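Local structure of B-129 (Sulfolobus virus 1, 2WBT) at the interface of chains A and B. The protein is a double C2H2 zinc-finger protein that binds zinc, probably binds DNA and is essential for virus function. Coordinates in Å, arbitrary orientation; residue numbers count along the deposited sequence, not the author numbering. Chains: chain A/B, B-129.

Contact 1: the interface of chains A and B. Residues chain A 35, 39, 42-43, 46; chain B 54, 57-58.
This patch of the double C2H2 zinc-finger protein B-129 is an apolar helix-to-helix contact between two copies, with no hydrogen bond across it. Helix 37-52 of chain A meets the start of helix 57-72 of chain B. The tight part is centred on B:Leu57, which buries 74 Å² against the partner. Its chi1 of -89° is about 30° off the staggered position near -60°, with CG still on the side of the backbone N. The two methyls point at the face of the A helix. B:Leu57 CD2 meets the gamma-methylene CG1 of A:Ile43 at 3.4 Å, and the two side chains cross obliquely. The same methyl also touches A:Ile46 CD1 at 3.9 Å, on the next turn. The other methyl, B:Leu57 CD1, turns toward A:Gln39 and lies 3.8 Å from its CB, the two side chains crossing at about a right angle. The A:Leu35 side is looser, and A:Leu35 hides 13 Å² there. Its CD2 meets the CB-CG edge of B:Pro54, 3.9 Å from CG, again nearly at a right angle. The extended A:Gln39 carries its amide nitrogen NE2 to 3.7 Å from B:Pro54 CB, a packing contact. The opposite flank is a close polar-to-methyl rim. Here A:Leu42 CD1 lies against the carboxylate oxygen OD1 of B:Asp58 at 3.5 Å. If ionised, as is likely, this carboxylate faces a methyl of the partner.

Contact 2: the interface of chains A and B. Residues chain A 49-50, 53, 55-56, 59; chain B 64-65, 67-68, 71.
A:Asn53 ND2, the side-chain amide nitrogen, is the best-held polar atom here, and one weak hydrogen bond grips it. The bond runs back to the backbone oxygen A:Thr49 O at 3.1 Å, with 133° at the hydrogen. A:Asn53 may thus act as a loose cap on the end of helix 37-52 in this double C2H2 zinc-finger protein. ND2 also lies next to B:Ala68 CB, on helix 57-72 of the other copy. No polar bond crosses the patch, and the rest is mostly apolar packing. With OG1 beside its backbone N and CG2 anti to it, A:Thr49 points its methyl at the partner. CG2 meets B:Ala68 CB at 3.8 Å. A:Leu56, from the 3-10 helix 54-56, reaches between B:Tyr64 and B:Leu67. Its CD2 touches B:Leu67 CB at 3.5 Å, while its side chain and that of B:Tyr64 run past each other in opposite directions. The B:Tyr64 ring is also met by A:Leu50 CD2, 3.5 Å from CE2, in an oblique crossing. The backbone oxygen A:Leu56 O lies at the ring edge, in its plane. A:Glu59, extended beyond CG, meets B:Leu67 tip to tip. Its carboxylate oxygen OE1 faces the methyl CD1 and forms no bond there.

Contact 3: the interface of chains A and B. Residues chain A 121-127; chain B 66-67, 70, 125-127.
This is a polar interface of side-chain and main-chain hydrogen bonds near a two-fold axis, and it may hold the C-terminal ends of two B-129 copies together in the deposited dimer. A:Asn125 is its hub. Its backbone is in the left-handed helical conformation (phi 63°), and its amide has a bond on each side. The nitrogen ND2 gives a hydrogen bond to B:Cys127 O at 2.8 Å. That bond lies in the carbonyl plane, on a lone pair, and close to the plane of the amide. The oxygen OD1 accepts from B:Lys70 NZ at 2.9 Å, with the amine nitrogen above the carbonyl plane, off the lone pairs. B:Lys70 has CG anti to its backbone N and a bend at chi2. This lets its chain cross A:Asn125 at about a right angle. NZ also meets the helix-end oxygen A:Lys122 O at 3.1 Å, a second hydrogen bond. The main chain adds a bond from A:Cys127 N to B:Asn125 O, 2.8 Å and on a lone pair. The two Asn125 side chains differ: CG lies at chi1 -135° in chain A and -62° in chain B. B:Leu66 CD2 packs against A:Asn125 CB at 3.9 Å. In chain A, a disulfide from A:Cys121 to A:Cys127 ties the tail to helix 113-122. The site spans the end of that helix, the last zinc ligand A:His124 and the tail that follows it, and faces helix 57-72 of the partner.

Contact 1: the interface of chains A and B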
# COMPACT_ATOMS: atom_id res chain seq x y z
N LEU A 35 -0.87 -3.84 -20.56
CA LEU A 35 -1.71 -3.35 -19.48
C LEU A 35 -2.68 -2.30 -20.03
O LEU A 35 -2.38 -1.62 -21.01
CB LEU A 35 -0.86 -2.71 -18.37
CG LEU A 35 0.22 -3.58 -17.73
CD1 LEU A 35 1.12 -2.74 -16.84
CD2 LEU A 35 -0.40 -4.73 -16.94
N GLN A 39 -4.40 0.60 -15.63
CA GLN A 39 -3.38 -0.13 -14.87
C GLN A 39 -2.06 0.64 -14.85
O GLN A 39 -1.41 0.75 -13.81
CB GLN A 39 -3.16 -1.53 -15.45
CG GLN A 39 -4.28 -2.51 -15.14
CD GLN A 39 -4.21 -3.78 -15.96
OE1 GLN A 39 -3.86 -3.76 -17.14
NE2 GLN A 39 -4.54 -4.91 -15.33
N LEU A 42 -2.26 3.48 -12.37
CA LEU A 42 -2.06 3.01 -11.00
C LEU A 42 -0.58 2.77 -10.67
O LEU A 42 -0.13 3.08 -9.57
CB LEU A 42 -2.84 1.71 -10.75
CG LEU A 42 -4.37 1.83 -10.71
CD1 LEU A 42 -5.01 0.45 -10.80
CD2 LEU A 42 -4.83 2.57 -9.46
N ILE A 43 0.16 2.22 -11.63
CA ILE A 43 1.60 1.97 -11.45
C ILE A 43 2.35 3.28 -11.25
O ILE A 43 3.26 3.37 -10.42
CB ILE A 43 2.20 1.20 -12.65
CG1 ILE A 43 1.66 -0.23 -12.69
CG2 ILE A 43 3.72 1.16 -12.56
CD1 ILE A 43 2.06 -1.01 -13.92
N ILE A 46 1.43 4.80 -7.71
CA ILE A 46 2.21 4.12 -6.67
C ILE A 46 3.64 4.64 -6.64
O ILE A 46 4.17 4.98 -5.58
CB ILE A 46 2.24 2.59 -6.87
CG1 ILE A 46 0.86 1.99 -6.57
CG2 ILE A 46 3.26 1.95 -5.94
CD1 ILE A 46 0.75 0.53 -6.96
N PRO B 54 -0.61 -7.96 -12.11
CA PRO B 54 -1.41 -6.74 -12.24
C PRO B 54 -2.72 -6.76 -11.45
O PRO B 54 -3.33 -5.72 -11.26
CB PRO B 54 -1.70 -6.65 -13.74
CG PRO B 54 -0.88 -7.70 -14.39
CD PRO B 54 -0.57 -8.73 -13.37
N LEU B 57 -2.47 -4.55 -8.37
CA LEU B 57 -2.42 -3.08 -8.52
C LEU B 57 -3.47 -2.30 -7.73
O LEU B 57 -3.15 -1.31 -7.07
CB LEU B 57 -2.49 -2.68 -10.00
CG LEU B 57 -1.14 -2.58 -10.72
CD1 LEU B 57 -1.34 -2.54 -12.23
CD2 LEU B 57 -0.36 -1.37 -10.24
N ASP B 58 -4.73 -2.74 -7.81
CA ASP B 58 -5.84 -2.05 -7.14
C ASP B 58 -5.65 -1.92 -5.62
O ASP B 58 -6.03 -0.91 -5.03
CB ASP B 58 -7.18 -2.77 -7.41
CG ASP B 58 -7.95 -2.17 -8.57
OD1 ASP B 58 -7.61 -1.05 -9.03
OD2 ASP B 58 -8.91 -2.82 -9.03

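Contact 2: the interface of chains A and B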
# COMPACT_ATOMS: atom_id res chain seq x y z
N THR A 49 3.75 8.06 -5.18
CA THR A 49 3.61 7.96 -3.73
C THR A 49 4.91 7.50 -3.07
O THR A 49 5.31 8.03 -2.03
CB THR A 49 2.49 6.97 -3.33
OG1 THR A 49 1.26 7.34 -3.98
CG2 THR A 49 2.28 6.97 -1.82
N LEU A 50 5.55 6.51 -3.68
CA LEU A 50 6.83 5.99 -3.17
C LEU A 50 7.94 7.04 -3.24
O LEU A 50 8.79 7.10 -2.35
CB LEU A 50 7.25 4.74 -3.95
CG LEU A 50 6.44 3.46 -3.71
CD1 LEU A 50 6.90 2.35 -4.63
CD2 LEU A 50 6.51 3.03 -2.25
N ASN A 53 7.04 9.55 -0.30
CA ASN A 53 7.13 8.93 1.02
C ASN A 53 8.07 7.72 0.99
O ASN A 53 7.61 6.58 1.04
CB ASN A 53 5.74 8.50 1.51
CG ASN A 53 4.69 9.58 1.34
OD1 ASN A 53 4.66 10.55 2.10
ND2 ASN A 53 3.82 9.42 0.35
N GLN A 55 9.87 6.09 3.02
CA GLN A 55 9.85 5.08 4.09
C GLN A 55 8.86 3.95 3.80
O GLN A 55 8.91 2.89 4.44
CB GLN A 55 9.57 5.70 5.47
CG GLN A 55 8.10 5.98 5.80
CD GLN A 55 7.55 7.22 5.12
OE1 GLN A 55 8.24 7.88 4.35
NE2 GLN A 55 6.29 7.54 5.41
N LEU A 56 7.95 4.17 2.85
CA LEU A 56 7.05 3.11 2.38
C LEU A 56 7.81 2.01 1.63
O LEU A 56 7.30 0.89 1.50
CB LEU A 56 5.94 3.69 1.50
CG LEU A 56 5.03 4.75 2.13
CD1 LEU A 56 3.93 5.15 1.16
CD2 LEU A 56 4.44 4.26 3.45
N GLU A 59 8.69 -0.49 4.19
CA GLU A 59 7.47 -1.18 4.64
C GLU A 59 6.86 -2.06 3.54
O GLU A 59 5.81 -2.67 3.75
CB GLU A 59 6.43 -0.14 5.07
CG GLU A 59 6.82 0.69 6.29
CD GLU A 59 5.90 1.88 6.51
OE1 GLU A 59 4.78 1.90 5.95
OE2 GLU A 59 6.30 2.81 7.25
N TYR B 64 -0.64 1.65 -0.15
CA TYR B 64 0.42 2.67 -0.26
C TYR B 64 -0.12 4.08 0.00
O TYR B 64 0.58 4.92 0.56
CB TYR B 64 1.11 2.61 -1.63
CG TYR B 64 2.23 1.59 -1.70
CD1 TYR B 64 2.24 0.60 -2.69
CD2 TYR B 64 3.27 1.60 -0.78
CE1 TYR B 64 3.26 -0.34 -2.75
CE2 TYR B 64 4.30 0.67 -0.84
CZ TYR B 64 4.29 -0.30 -1.82
OH TYR B 64 5.30 -1.22 -1.87
N ARG B 65 -1.37 4.32 -0.40
CA ARG B 65 -2.04 5.60 -0.15
C ARG B 65 -2.57 5.70 1.28
O ARG B 65 -2.63 6.79 1.85
CB ARG B 65 -3.16 5.82 -1.16
CG ARG B 65 -2.65 6.14 -2.55
CD ARG B 65 -3.73 6.02 -3.61
NE ARG B 65 -4.92 6.82 -3.28
CZ ARG B 65 -6.15 6.34 -3.11
NH1 ARG B 65 -6.43 5.04 -3.24
NH2 ARG B 65 -7.14 7.18 -2.80
N LEU B 67 -1.11 4.17 4.00
CA LEU B 67 0.11 4.42 4.77
C LEU B 67 0.66 5.82 4.53
O LEU B 67 1.26 6.42 5.44
CB LEU B 67 1.18 3.37 4.44
CG LEU B 67 0.86 1.92 4.80
CD1 LEU B 67 2.02 1.01 4.41
CD2 LEU B 67 0.53 1.77 6.27
N ALA B 68 0.48 6.34 3.32
CA ALA B 68 0.86 7.71 2.99
C ALA B 68 0.06 8.72 3.82
O ALA B 68 0.63 9.60 4.46
CB ALA B 68 0.66 7.97 1.50
N ALA B 71 0.78 8.70 7.60
CA ALA B 71 1.96 9.48 7.96
C ALA B 71 1.61 10.95 8.23
O ALA B 71 2.26 11.60 9.06
CB ALA B 71 3.01 9.39 6.87

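Contact 3: the interface of chains A and B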
# COMPACT_ATOMS: atom_id res chain seq x y z
N CYS A 121 -2.75 -1.32 14.59
CA CYS A 121 -4.09 -0.86 14.21
C CYS A 121 -4.21 0.67 14.26
O CYS A 121 -4.77 1.28 13.35
CB CYS A 121 -5.15 -1.48 15.12
SG CYS A 121 -6.85 -0.97 14.76
N LYS A 122 -3.70 1.27 15.33
CA LYS A 122 -3.84 2.72 15.53
C LYS A 122 -2.98 3.56 14.59
O LYS A 122 -3.44 4.58 14.08
CB LYS A 122 -3.50 3.11 16.96
CG LYS A 122 -4.63 2.90 17.95
CD LYS A 122 -4.27 3.34 19.37
CE LYS A 122 -2.79 3.17 19.70
NZ LYS A 122 -2.55 3.15 21.18
N LYS A 123 -1.73 3.14 14.37
CA LYS A 123 -0.79 3.93 13.57
C LYS A 123 -0.42 3.32 12.21
O LYS A 123 0.33 3.93 11.45
CB LYS A 123 0.46 4.26 14.39
CG LYS A 123 0.28 5.53 15.22
CD LYS A 123 1.26 5.62 16.38
CE LYS A 123 2.66 5.98 15.92
NZ LYS A 123 3.57 6.14 17.09
N HIS A 124 -0.92 2.12 11.91
CA HIS A 124 -0.75 1.54 10.57
C HIS A 124 -2.07 1.10 9.95
O HIS A 124 -2.11 0.72 8.77
CB HIS A 124 0.25 0.38 10.62
CG HIS A 124 1.57 0.78 11.18
ND1 HIS A 124 2.52 1.45 10.43
CD2 HIS A 124 2.10 0.64 12.42
CE1 HIS A 124 3.58 1.68 11.18
NE2 HIS A 124 3.35 1.21 12.39
N ASN A 125 -3.12 1.16 10.75
CA ASN A 125 -4.49 0.90 10.32
C ASN A 125 -4.74 -0.51 9.83
O ASN A 125 -5.59 -0.72 8.96
CB ASN A 125 -4.90 1.92 9.26
CG ASN A 125 -6.28 2.48 9.51
OD1 ASN A 125 -6.50 3.68 9.36
ND2 ASN A 125 -7.21 1.62 9.91
N ILE A 126 -4.03 -1.47 10.39
CA ILE A 126 -4.27 -2.87 10.08
C ILE A 126 -4.79 -3.54 11.34
O ILE A 126 -4.04 -3.74 12.30
CB ILE A 126 -3.02 -3.55 9.53
CG1 ILE A 126 -2.61 -2.86 8.22
CG2 ILE A 126 -3.27 -5.04 9.29
CD1 ILE A 126 -1.46 -3.53 7.51
N CYS A 127 -6.07 -3.88 11.32
CA CYS A 127 -6.83 -4.17 12.52
C CYS A 127 -7.56 -5.51 12.42
O CYS A 127 -8.01 -5.89 11.34
CB CYS A 127 -7.84 -3.05 12.77
SG CYS A 127 -7.11 -1.39 12.78
N LEU B 66 -2.97 4.56 1.86
CA LEU B 66 -3.39 4.52 3.27
C LEU B 66 -2.22 4.89 4.17
O LEU B 66 -2.33 5.79 5.00
CB LEU B 66 -3.92 3.13 3.64
CG LEU B 66 -4.32 2.93 5.11
CD1 LEU B 66 -5.52 3.80 5.48
CD2 LEU B 66 -4.62 1.47 5.38
N LEU B 67 -1.11 4.17 4.00
CA LEU B 67 0.11 4.42 4.77
C LEU B 67 0.66 5.82 4.53
O LEU B 67 1.26 6.42 5.44
CB LEU B 67 1.18 3.37 4.44
CG LEU B 67 0.86 1.92 4.80
CD1 LEU B 67 2.02 1.01 4.41
CD2 LEU B 67 0.53 1.77 6.27
N LYS B 70 -1.63 7.99 6.50
CA LYS B 70 -1.41 7.66 7.91
C LYS B 70 -0.18 8.39 8.47
O LYS B 70 -0.12 8.67 9.67
CB LYS B 70 -1.25 6.15 8.08
CG LYS B 70 -1.60 5.64 9.47
CD LYS B 70 -3.10 5.57 9.69
CE LYS B 70 -3.43 5.01 11.05
NZ LYS B 70 -4.88 5.07 11.36
N ASN B 125 -9.54 -5.26 6.91
CA ASN B 125 -8.77 -4.91 8.12
C ASN B 125 -8.57 -3.41 8.36
O ASN B 125 -7.80 -3.01 9.23
CB ASN B 125 -7.40 -5.62 8.15
CG ASN B 125 -7.51 -7.13 8.18
OD1 ASN B 125 -6.63 -7.84 7.69
ND2 ASN B 125 -8.59 -7.64 8.77
N ILE B 126 -9.27 -2.58 7.58
CA ILE B 126 -9.14 -1.13 7.69
C ILE B 126 -10.33 -0.56 8.45
O ILE B 126 -11.42 -0.39 7.90
CB ILE B 126 -9.04 -0.47 6.30
CG1 ILE B 126 -7.91 -1.10 5.49
CG2 ILE B 126 -8.81 1.03 6.44
CD1 ILE B 126 -6.56 -1.05 6.14
N CYS B 127 -10.10 -0.26 9.72
CA CYS B 127 -11.16 0.16 10.64
C CYS B 127 -10.81 1.52 11.23
O CYS B 127 -9.63 1.88 11.34
CB CYS B 127 -11.34 -0.88 11.74
SG CYS B 127 -11.50 -2.59 11.11

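The three contacts follow a bent path, with contact 2 in the middle. The C-alpha centres of contact 1 and contact 2 are about 16 Å apart, those of contact 2 and contact 3 about 13 Å, and those of contact 1 and contact 3 about 22 Å. Helix 57-72 of chain B runs through all of them, and B:Leu67 belongs to both contact 2 and contact 3. Helix 37-52 of chain A serves contact 1 and contact 2. Contacts 1 and 2 are mainly apolar; contact 3 adds hydrogen bonds. Such contacts, repeated by the two-fold symmetry, are consistent with a dimer.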